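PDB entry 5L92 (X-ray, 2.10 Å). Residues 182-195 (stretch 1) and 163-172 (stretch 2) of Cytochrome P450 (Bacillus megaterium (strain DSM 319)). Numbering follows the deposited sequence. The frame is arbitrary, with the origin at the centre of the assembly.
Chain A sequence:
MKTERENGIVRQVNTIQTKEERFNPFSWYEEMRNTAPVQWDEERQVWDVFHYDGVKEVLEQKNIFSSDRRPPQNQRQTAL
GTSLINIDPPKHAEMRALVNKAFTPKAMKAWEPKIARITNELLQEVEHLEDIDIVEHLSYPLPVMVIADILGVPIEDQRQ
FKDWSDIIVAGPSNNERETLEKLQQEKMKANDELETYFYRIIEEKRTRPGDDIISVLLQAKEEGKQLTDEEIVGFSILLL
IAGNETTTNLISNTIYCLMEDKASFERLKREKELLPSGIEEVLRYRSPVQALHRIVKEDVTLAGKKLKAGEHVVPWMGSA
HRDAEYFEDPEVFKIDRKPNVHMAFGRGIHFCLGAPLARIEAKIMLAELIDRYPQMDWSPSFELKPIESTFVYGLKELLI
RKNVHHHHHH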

ATOM      1  N   LYS A 182       6.070  23.584   2.901  1.00 59.26           N
ATOM      2  CA  LYS A 182       7.377  22.985   3.145  1.00 58.03           C
ATOM      3  C   LYS A 182       7.388  21.511   2.765  1.00 53.49           C
ATOM      4  O   LYS A 182       8.405  21.000   2.294  1.00 52.10           O
ATOM      5  CB  LYS A 182       7.780  23.138   4.607  1.00 66.21           C
ATOM      6  CG  LYS A 182       9.190  22.595   4.900  1.00 72.73           C
ATOM      7  CD  LYS A 182       9.601  22.811   6.354  1.00 86.42           C
ATOM      8  CE  LYS A 182      10.946  22.168   6.655  1.00 87.04           C
ATOM      9  NZ  LYS A 182      11.327  22.289   8.092  1.00 88.47           N
ATOM     10  N   LEU A 183       6.286  20.833   2.972  1.00 53.34           N
ATOM     11  CA  LEU A 183       6.211  19.424   2.682  1.00 48.36           C
ATOM     12  C   LEU A 183       6.162  19.210   1.211  1.00 45.59           C
ATOM     13  O   LEU A 183       6.802  18.342   0.726  1.00 40.31           O
ATOM     14  CB  LEU A 183       5.036  18.794   3.364  1.00 47.28           C
ATOM     15  CG  LEU A 183       4.909  17.305   3.121  1.00 43.60           C
ATOM     16  CD1 LEU A 183       5.967  16.553   3.851  1.00 38.36           C
ATOM     17  CD2 LEU A 183       3.530  16.842   3.497  1.00 40.29           C
ATOM     18  N   GLN A 184       5.430  20.039   0.507  1.00 47.64           N
ATOM     19  CA  GLN A 184       5.378  19.963  -0.921  1.00 48.14           C
ATOM     20  C   GLN A 184       6.770  20.102  -1.439  1.00 45.60           C
ATOM     21  O   GLN A 184       7.135  19.425  -2.334  1.00 44.04           O
ATOM     22  CB  GLN A 184       4.551  21.077  -1.539  1.00 53.81           C
ATOM     23  CG  GLN A 184       3.075  21.068  -1.240  1.00 64.09           C
ATOM     24  CD  GLN A 184       2.412  19.782  -1.730  1.00 84.24           C
ATOM     25  OE1 GLN A 184       1.480  19.227  -0.937  1.00 80.93           O
ATOM     26  NE2 GLN A 184       2.741  19.290  -2.811  1.00 80.25           N
ATOM     27  N   GLN A 185       7.547  20.999  -0.872  1.00 45.41           N
ATOM     28  CA  GLN A 185       8.904  21.203  -1.334  1.00 44.57           C
ATOM     29  C   GLN A 185       9.750  20.014  -1.116  1.00 42.12           C
ATOM     30  O   GLN A 185      10.557  19.665  -1.940  1.00 37.64           O
ATOM     31  CB  GLN A 185       9.592  22.381  -0.650  1.00 47.49           C
ATOM     32  CG  GLN A 185       9.076  23.719  -1.064  1.00 52.82           C
ATOM     33  CD  GLN A 185       9.684  24.846  -0.276  1.00 56.23           C
ATOM     34  OE1 GLN A 185      10.683  24.692   0.406  1.00 60.22           O
ATOM     35  NE2 GLN A 185       9.093  25.970  -0.380  1.00 54.80           N
ATOM     36  N   GLU A 186       9.574  19.401   0.029  1.00 42.14           N
ATOM     37  CA  GLU A 186      10.386  18.247   0.369  1.00 40.53           C
ATOM     38  C   GLU A 186       9.999  17.065  -0.499  1.00 36.14           C
ATOM     39  O   GLU A 186      10.853  16.241  -0.831  1.00 35.30           O
ATOM     40  CB  GLU A 186      10.258  17.924   1.864  1.00 44.58           C
ATOM     41  CG  GLU A 186      11.335  16.961   2.408  1.00 54.06           C
ATOM     42  CD  GLU A 186      12.744  17.573   2.496  1.00 53.98           C
ATOM     43  OE1 GLU A 186      12.856  18.814   2.335  1.00 50.81           O
ATOM     44  OE2 GLU A 186      13.738  16.803   2.733  1.00 48.80           O
ATOM     45  N   LYS A 187       8.743  17.010  -0.939  1.00 35.98           N
ATOM     46  CA  LYS A 187       8.345  15.980  -1.885  1.00 33.76           C
ATOM     47  C   LYS A 187       8.996  16.206  -3.258  1.00 34.10           C
ATOM     48  O   LYS A 187       9.567  15.280  -3.844  1.00 32.24           O
ATOM     49  CB  LYS A 187       6.830  15.940  -1.974  1.00 33.68           C
ATOM     50  CG  LYS A 187       6.191  15.318  -0.674  1.00 34.05           C
ATOM     51  CD  LYS A 187       4.683  15.257  -0.707  1.00 33.81           C
ATOM     52  CE  LYS A 187       4.120  14.749   0.620  1.00 32.36           C
ATOM     53  NZ  LYS A 187       3.473  13.426   0.467  1.00 33.28           N
ATOM     54  N   MET A 188       8.970  17.441  -3.757  1.00 35.44           N
ATOM     55  CA  MET A 188       9.595  17.735  -5.047  1.00 36.21           C
ATOM     56  C   MET A 188      11.083  17.399  -5.033  1.00 34.71           C
ATOM     57  O   MET A 188      11.617  16.843  -5.996  1.00 34.49           O
ATOM     58  CB  MET A 188       9.382  19.207  -5.400  1.00 39.04           C
ATOM     59  CG  MET A 188       7.965  19.570  -5.746  1.00 44.75           C
ATOM     60  SD  MET A 188       7.808  21.364  -5.877  1.00 72.29           S
ATOM     61  CE  MET A 188       8.440  21.670  -7.540  1.00 49.32           C
ATOM     62  N   LYS A 189      11.767  17.700  -3.938  1.00 34.11           N
ATOM     63  CA  LYS A 189      13.181  17.362  -3.843  1.00 34.77           C
ATOM     64  C   LYS A 189      13.413  15.849  -3.838  1.00 34.32           C
ATOM     65  O   LYS A 189      14.390  15.361  -4.423  1.00 34.82           O
ATOM     66  CB  LYS A 189      13.765  18.017  -2.599  1.00 36.11           C
ATOM     67  CG  LYS A 189      15.167  17.551  -2.242  1.00 40.05           C
ATOM     68  CD  LYS A 189      15.760  18.356  -1.091  1.00 45.20           C
ATOM     69  CE  LYS A 189      17.292  18.254  -1.089  1.00 53.10           C
ATOM     70  NZ  LYS A 189      17.858  18.636   0.240  1.00 64.25           N
ATOM     71  N   ALA A 190      12.540  15.095  -3.167  1.00 32.74           N
ATOM     72  CA  ALA A 190      12.680  13.638  -3.125  1.00 32.97           C
ATOM     73  C   ALA A 190      12.390  13.002  -4.485  1.00 32.08           C
ATOM     74  O   ALA A 190      13.101  12.081  -4.908  1.00 31.20           O
ATOM     75  CB  ALA A 190      11.742  13.058  -2.064  1.00 32.62           C
ATOM     76  N   ASN A 191      11.349  13.479  -5.176  1.00 32.09           N
ATOM     77  CA  ASN A 191      11.084  13.055  -6.550  1.00 33.11           C
ATOM     78  C   ASN A 191      12.308  13.249  -7.430  1.00 34.24           C
ATOM     79  O   ASN A 191      12.693  12.352  -8.178  1.00 32.05           O
ATOM     80  CB  ASN A 191       9.927  13.852  -7.156  1.00 34.13           C
ATOM     81  CG  ASN A 191       8.600  13.265  -6.855  1.00 36.12           C
ATOM     82  OD1 ASN A 191       8.191  12.287  -7.486  1.00 39.36           O
ATOM     83  ND2 ASN A 191       7.883  13.874  -5.918  1.00 33.60           N
ATOM     84  N   ASP A 192      12.906  14.443  -7.369  1.00 34.52           N
ATOM     85  CA  ASP A 192      14.088  14.759  -8.175  1.00 37.91           C
ATOM     86  C   ASP A 192      15.202  13.761  -7.943  1.00 35.72           C
ATOM     87  O   ASP A 192      15.769  13.212  -8.894  1.00 35.04           O
ATOM     88  CB  ASP A 192      14.588  16.168  -7.842  1.00 42.68           C
ATOM     89  CG  ASP A 192      14.230  17.198  -8.914  1.00 60.52           C
ATOM     90  OD1 ASP A 192      13.159  17.072  -9.568  1.00 51.85           O
ATOM     91  OD2 ASP A 192      15.038  18.141  -9.098  1.00 65.78           O
ATOM     92  N   GLU A 193      15.562  13.565  -6.679  1.00 33.81           N
ATOM     93  CA  GLU A 193      16.648  12.663  -6.288  1.00 34.35           C
ATOM     94  C   GLU A 193      16.327  11.206  -6.630  1.00 33.18           C
ATOM     95  O   GLU A 193      17.195  10.465  -7.118  1.00 32.72           O
ATOM     96  CB  GLU A 193      16.900  12.820  -4.787  1.00 35.67           C
ATOM     97  CG  GLU A 193      17.642  14.124  -4.396  1.00 39.51           C
ATOM     98  CD  GLU A 193      17.710  14.335  -2.886  1.00 42.66           C
ATOM     99  OE1 GLU A 193      17.084  13.551  -2.143  1.00 40.45           O
ATOM    100  OE2 GLU A 193      18.389  15.282  -2.433  1.00 47.08           O
ATOM    101  N   LEU A 194      15.076  10.785  -6.415  1.00 32.56           N
ATOM    102  CA  LEU A 194      14.648   9.466  -6.882  1.00 31.68           C
ATOM    103  C   LEU A 194      14.824   9.335  -8.392  1.00 31.58           C
ATOM    104  O   LEU A 194      15.350   8.339  -8.885  1.00 30.89           O
ATOM    105  CB  LEU A 194      13.192   9.214  -6.522  1.00 30.87           C
ATOM    106  CG  LEU A 194      12.787   8.728  -5.131  1.00 30.80           C
ATOM    107  CD1 LEU A 194      11.255   8.890  -4.944  1.00 29.96           C
ATOM    108  CD2 LEU A 194      13.197   7.299  -5.004  1.00 30.13           C
ATOM    109  N   GLU A 195      14.302  10.295  -9.147  1.00 31.73           N
ATOM    110  CA  GLU A 195      14.490  10.273 -10.596  1.00 32.28           C
ATOM    111  C   GLU A 195      15.961  10.189 -10.972  1.00 31.73           C
ATOM    112  O   GLU A 195      16.357   9.324 -11.758  1.00 31.27           O
ATOM    113  CB  GLU A 195      13.842  11.504 -11.223  1.00 33.79           C
ATOM    114  CG  GLU A 195      12.343  11.384 -11.197  1.00 34.12           C
ATOM    115  CD  GLU A 195      11.679  12.626 -11.657  1.00 37.33           C
ATOM    116  OE1 GLU A 195      12.339  13.344 -12.428  1.00 39.14           O
ATOM    117  OE2 GLU A 195      10.516  12.889 -11.252  1.00 37.53           O
TER
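Stretch 2 163-172: DWSDIIVAGP

The contact between the two stretches is centred on Ala190, whose CA-to-CB bond points toward stretch 2 and whose methyl group meets three side chains at once. Ala190 CB lies 3.8 Å from Ile167 CG2, 4.0 Å from Ile168 CD1 and 4.1 Å from Trp164 CD1. The backbones come close here: the CA atoms of Ala190 and Trp164 are 5.5 Å apart, as are those of Lys187 and Ile168 one helical turn earlier in stretch 1.

Residues 163-169 of stretch 2 form the last turns of a helix that begins earlier in the chain, and they pack against the continuous helix of stretch 1. The two axes approach to 8.8 Å and run in broadly opposite directions, with a signed crossing angle of -139°. Ile168, with chi1 and chi2 both m, fits as a knob into the hole formed by Lys187, Ala190, Asn191 and Leu194. Ile168 CD1 reaches 3.4 Å from Asn191 ND2, an amide that is itself hydrogen-bonded to Lys187 O within stretch 1 (3.0 Å), while Ile168 CG1 lies 4.0 Å from Leu194 CD1.

Trp164 buries more area than any other residue of the contact. Its CA-to-CB bond points toward stretch 1, and one face of the indole is covered by the backbone atoms Ala190 O, Glu193 C and Leu194 N. Leu194 CD2 comes within 3.3 Å of Trp164 CE3. Ile167 CG2 also rests 3.4 Å from Glu186 O.

Stretch 2 leaves helical geometry at Ala170 and continues through Gly171 to Pro172 with extended backbone angles. Leu183 packs against this segment: Leu183 CD1 is 4.3 Å from Ala170 CB, and Leu183 CD2 is 4.2 Å from Pro172 CB.

Polar contacts complete the interface. The indole nitrogen of Trp164 donates a hydrogen bond from NE1 to Glu193 OE1 (2.9 Å, 158°), so the ring's one polar atom is satisfied. Lys187 extends its side chain to the C-terminal end of the stretch 2 helix, where Ile168 O and Ala170 O accept no backbone hydrogen bond within the stretch; Ile167 O already accepts one from Ala170 N. Lys187 NZ donates hydrogen bonds to Ile168 O and Ala170 O, both at 2.7 Å, and a weak one to Ile167 O at 3.5 Å. A single ammonium group thus ties stretch 1 to the point where the helix gives way to the extended segment.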

ATOM      1  N   ASP A 163      13.964   6.721   3.286  1.00 32.61           N
ATOM      2  CA  ASP A 163      13.750   8.147   3.517  1.00 33.15           C
ATOM      3  C   ASP A 163      13.005   8.795   2.357  1.00 31.44           C
ATOM      4  O   ASP A 163      12.074   9.578   2.571  1.00 30.64           O
ATOM      5  CB  ASP A 163      15.083   8.859   3.761  1.00 36.16           C
ATOM      6  CG  ASP A 163      15.747   8.384   5.013  1.00 39.61           C
ATOM      7  OD1 ASP A 163      15.041   7.735   5.824  1.00 40.69           O
ATOM      8  OD2 ASP A 163      16.964   8.632   5.174  1.00 40.60           O
ATOM      9  N   TRP A 164      13.427   8.515   1.116  1.00 30.91           N
ATOM     10  CA  TRP A 164      12.707   9.054  -0.036  1.00 30.77           C
ATOM     11  C   TRP A 164      11.261   8.612  -0.010  1.00 29.22           C
ATOM     12  O   TRP A 164      10.347   9.422  -0.250  1.00 28.31           O
ATOM     13  CB  TRP A 164      13.339   8.608  -1.359  1.00 30.60           C
ATOM     14  CG  TRP A 164      14.585   9.275  -1.711  1.00 32.05           C
ATOM     15  CD1 TRP A 164      14.945  10.554  -1.422  1.00 32.65           C
ATOM     16  CD2 TRP A 164      15.667   8.703  -2.453  1.00 32.35           C
ATOM     17  NE1 TRP A 164      16.180  10.808  -1.924  1.00 33.59           N
ATOM     18  CE2 TRP A 164      16.650   9.688  -2.567  1.00 33.71           C
ATOM     19  CE3 TRP A 164      15.891   7.441  -3.028  1.00 32.24           C
ATOM     20  CZ2 TRP A 164      17.875   9.457  -3.229  1.00 35.16           C
ATOM     21  CZ3 TRP A 164      17.082   7.212  -3.690  1.00 34.26           C
ATOM     22  CH2 TRP A 164      18.066   8.222  -3.787  1.00 35.02           C
ATOM     23  N   SER A 165      11.033   7.328   0.286  1.00 28.50           N
ATOM     24  CA  SER A 165       9.682   6.781   0.222  1.00 28.76           C
ATOM     25  C   SER A 165       8.815   7.348   1.329  1.00 29.27           C
ATOM     26  O   SER A 165       7.652   7.670   1.084  1.00 28.49           O
ATOM     27  CB  SER A 165       9.696   5.250   0.291  1.00 28.76           C
ATOM     28  OG  SER A 165      10.312   4.663  -0.830  1.00 28.08           O
ATOM     29  N   ASP A 166       9.359   7.487   2.547  1.00 29.39           N
ATOM     30  CA  ASP A 166       8.559   8.067   3.629  1.00 30.18           C
ATOM     31  C   ASP A 166       8.177   9.501   3.283  1.00 29.61           C
ATOM     32  O   ASP A 166       7.031   9.891   3.443  1.00 29.16           O
ATOM     33  CB  ASP A 166       9.289   8.021   4.980  1.00 30.49           C
ATOM     34  CG  ASP A 166       9.487   6.580   5.525  1.00 32.91           C
ATOM     35  OD1 ASP A 166       8.815   5.635   5.058  1.00 32.46           O
ATOM     36  OD2 ASP A 166      10.360   6.409   6.413  1.00 32.13           O
ATOM     37  N   ILE A 167       9.110  10.280   2.729  1.00 29.59           N
ATOM     38  CA  ILE A 167       8.773  11.648   2.337  1.00 30.01           C
ATOM     39  C   ILE A 167       7.614  11.648   1.344  1.00 29.21           C
ATOM     40  O   ILE A 167       6.623  12.375   1.522  1.00 29.68           O
ATOM     41  CB  ILE A 167      10.012  12.361   1.770  1.00 30.23           C
ATOM     42  CG1 ILE A 167      10.971  12.664   2.926  1.00 30.58           C
ATOM     43  CG2 ILE A 167       9.592  13.634   0.965  1.00 31.66           C
ATOM     44  CD1 ILE A 167      12.317  13.245   2.492  1.00 34.98           C
ATOM     45  N   ILE A 168       7.713  10.826   0.289  1.00 28.42           N
ATOM     46  CA  ILE A 168       6.703  10.840  -0.772  1.00 29.43           C
ATOM     47  C   ILE A 168       5.314  10.506  -0.227  1.00 30.05           C
ATOM     48  O   ILE A 168       4.318  11.094  -0.658  1.00 29.05           O
ATOM     49  CB  ILE A 168       7.089   9.891  -1.927  1.00 29.24           C
ATOM     50  CG1 ILE A 168       8.340  10.396  -2.655  1.00 32.26           C
ATOM     51  CG2 ILE A 168       5.955   9.799  -2.932  1.00 29.89           C
ATOM     52  CD1 ILE A 168       8.176  11.788  -3.284  1.00 32.62           C
ATOM     53  N   VAL A 169       5.201   9.541   0.701  1.00 28.65           N
ATOM     54  CA  VAL A 169       3.854   9.214   1.209  1.00 29.96           C
ATOM     55  C   VAL A 169       3.476  10.042   2.442  1.00 30.43           C
ATOM     56  O   VAL A 169       2.336   9.940   2.926  1.00 31.05           O
ATOM     57  CB  VAL A 169       3.674   7.703   1.499  1.00 30.68           C
ATOM     58  CG1 VAL A 169       3.916   6.840   0.237  1.00 29.89           C
ATOM     59  CG2 VAL A 169       4.527   7.246   2.663  1.00 30.58           C
ATOM     60  N   ALA A 170       4.381  10.876   2.947  1.00 30.18           N
ATOM     61  CA  ALA A 170       4.134  11.619   4.177  1.00 32.16           C
ATOM     62  C   ALA A 170       2.954  12.582   4.044  1.00 32.36           C
ATOM     63  O   ALA A 170       2.735  13.210   3.006  1.00 31.70           O
ATOM     64  CB  ALA A 170       5.393  12.381   4.585  1.00 30.88           C
ATOM     65  N   GLY A 171       2.147  12.623   5.089  1.00 33.61           N
ATOM     66  CA  GLY A 171       1.121  13.624   5.241  1.00 34.51           C
ATOM     67  C   GLY A 171       1.569  14.711   6.196  1.00 37.78           C
ATOM     68  O   GLY A 171       2.481  14.540   7.002  1.00 39.35           O
ATOM     69  N   PRO A 172       0.931  15.863   6.114  1.00 41.29           N
ATOM     70  CA  PRO A 172       1.366  17.002   6.918  1.00 48.69           C
ATOM     71  C   PRO A 172       0.993  16.850   8.387  1.00 53.44           C
ATOM     72  O   PRO A 172       0.022  16.178   8.743  1.00 52.88           O
ATOM     73  CB  PRO A 172       0.620  18.169   6.272  1.00 49.66           C
ATOM     74  CG  PRO A 172      -0.651  17.533   5.818  1.00 46.04           C
ATOM     75  CD  PRO A 172      -0.275  16.165   5.337  1.00 39.73           C
TER